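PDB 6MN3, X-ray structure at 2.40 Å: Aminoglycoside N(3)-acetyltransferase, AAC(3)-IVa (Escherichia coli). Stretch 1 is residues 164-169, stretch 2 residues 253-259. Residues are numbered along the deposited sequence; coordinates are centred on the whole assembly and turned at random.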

# COMPACT_ATOMS: atom_id res chain seq x y z
N VAL A 164 -2.66 -8.82 -16.89
CA VAL A 164 -1.27 -8.65 -17.33
C VAL A 164 -0.69 -10.01 -17.69
O VAL A 164 -1.06 -11.03 -17.06
N PRO A 165 0.16 -10.11 -18.72
CA PRO A 165 0.57 -11.45 -19.19
C PRO A 165 1.54 -12.16 -18.27
O PRO A 165 1.51 -13.40 -18.21
N TYR A 166 2.40 -11.45 -17.56
CA TYR A 166 3.43 -12.11 -16.77
C TYR A 166 2.87 -12.62 -15.45
O TYR A 166 1.94 -12.06 -14.88
N GLY A 167 3.46 -13.72 -14.97
CA GLY A 167 3.06 -14.33 -13.72
C GLY A 167 4.04 -15.38 -13.24
O GLY A 167 4.11 -16.48 -13.80
N VAL A 168 4.81 -15.05 -12.21
CA VAL A 168 5.82 -15.96 -11.67
C VAL A 168 5.21 -16.75 -10.51
O VAL A 168 4.32 -16.23 -9.82
N PRO A 169 5.65 -17.99 -10.28
CA PRO A 169 5.04 -18.80 -9.21
C PRO A 169 5.60 -18.43 -7.84
O PRO A 169 6.81 -18.48 -7.62
N ASP A 253 13.22 -9.85 -15.64
CA ASP A 253 13.38 -10.87 -16.67
C ASP A 253 12.72 -12.19 -16.28
O ASP A 253 12.37 -12.98 -17.16
N ALA A 254 12.56 -12.45 -14.98
CA ALA A 254 11.83 -13.64 -14.55
C ALA A 254 10.36 -13.55 -14.92
O ALA A 254 9.75 -14.54 -15.33
N ALA A 255 9.77 -12.36 -14.79
CA ALA A 255 8.37 -12.18 -15.19
C ALA A 255 8.22 -12.28 -16.70
O ALA A 255 7.21 -12.80 -17.19
N ARG A 256 9.21 -11.79 -17.45
CA ARG A 256 9.16 -11.88 -18.90
C ARG A 256 9.16 -13.33 -19.36
O ARG A 256 8.51 -13.68 -20.36
N GLN A 257 9.88 -14.20 -18.65
CA GLN A 257 9.99 -15.60 -19.05
C GLN A 257 8.62 -16.28 -19.04
O GLN A 257 8.26 -16.98 -20.00
N SER A 258 7.85 -16.10 -17.97
CA SER A 258 6.55 -16.74 -17.85
C SER A 258 5.50 -16.04 -18.69
O SER A 258 4.39 -15.77 -18.21
N ILE A 259 5.84 -15.74 -19.95
CA ILE A 259 4.92 -15.11 -20.90
C ILE A 259 4.36 -13.81 -20.34
O ILE A 259 4.90 -12.73 -20.59

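The end of a helix, residues 253-257, and the short tail that follows it pack against a loop that runs into a strand at Val-168, and no hydrogen bond joins the two stretches. Asp-253 lies out of reach, its side chain in the m rotamer. Ala-254 is the first residue of the stretch to make contact: its carbonyl O lies 3.5 Å from Val-168 CG1, and its CB is 4.4 Å from the same methyl. Ala-255, buried, touches two side chains of the facing stretch. Its CB lies 3.7 Å from Tyr-166 CB and 4.3 Å from Val-168 CG1, while its carbonyl O approaches Tyr-166 CB to 3.1 Å. Tyr-166 CA and Ala-255 CA lie 5.2 Å apart, the closest CA pair across the stretches. Tyr-166 adopts the p rotamer, and its ring leads away from the helix to a hydroxyl that is hydrogen-bonded elsewhere in the structure; Val-168 is m. Arg-256 (chi1 t) points away, and Gln-257 (chi1 m) makes no contact. Ser-258, the first residue to leave helical geometry, directs its CB toward the loop, 3.3 Å from Gly-167 O. Its chi1 is m, and OG remains 4.5 Å from Val-168 CG1. Ile-259 (chi1 m) sets its CB sideways and its side-chain end leads away; its contact is through the backbone, with Ile-259 C 3.6 Å from Pro-165 O.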

# COMPACT_ATOMS: atom_id res chain seq x y z
CB VAL A 164 -0.45 -7.95 -16.23
CG1 VAL A 164 0.09 -8.94 -15.20
CG2 VAL A 164 0.65 -7.09 -16.84
CB PRO A 165 1.21 -11.16 -20.56
CG PRO A 165 0.73 -9.80 -20.94
CD PRO A 165 0.58 -9.05 -19.65
CB TYR A 166 4.62 -11.17 -16.51
CG TYR A 166 4.25 -9.76 -16.11
CD1 TYR A 166 3.86 -9.46 -14.81
CD2 TYR A 166 4.32 -8.73 -17.03
CE1 TYR A 166 3.54 -8.17 -14.45
CE2 TYR A 166 4.01 -7.43 -16.67
CZ TYR A 166 3.61 -7.16 -15.38
OH TYR A 166 3.29 -5.87 -15.01
CB VAL A 168 7.08 -15.20 -11.23
CG1 VAL A 168 7.75 -14.56 -12.43
CG2 VAL A 168 6.74 -14.15 -10.19
CB PRO A 169 5.41 -20.23 -9.60
CG PRO A 169 6.68 -20.08 -10.38
CD PRO A 169 6.60 -18.76 -11.09
CB ASP A 253 14.86 -11.09 -16.98
CG ASP A 253 15.47 -9.92 -17.74
OD1 ASP A 253 14.72 -9.02 -18.15
OD2 ASP A 253 16.71 -9.91 -17.91
CB ALA A 254 12.00 -13.84 -13.04
CB ALA A 255 7.85 -10.84 -14.67
CB ARG A 256 10.33 -11.12 -19.51
CG ARG A 256 10.38 -11.14 -21.03
CD ARG A 256 9.89 -9.82 -21.62
NE ARG A 256 10.71 -8.69 -21.17
CZ ARG A 256 10.49 -7.43 -21.51
NH1 ARG A 256 9.48 -7.12 -22.32
NH2 ARG A 256 11.28 -6.47 -21.05
CB GLN A 257 10.96 -16.34 -18.12
CG GLN A 257 12.41 -15.96 -18.31
CD GLN A 257 13.32 -16.62 -17.28
OE1 GLN A 257 12.86 -17.07 -16.23
NE2 GLN A 257 14.61 -16.67 -17.58
CB SER A 258 6.11 -16.78 -16.38
OG SER A 258 6.97 -17.61 -15.62
CB ILE A 259 3.79 -16.07 -21.30
CG1 ILE A 259 4.36 -17.30 -22.02
CG2 ILE A 259 2.77 -15.36 -22.17
CD1 ILE A 259 3.60 -18.58 -21.76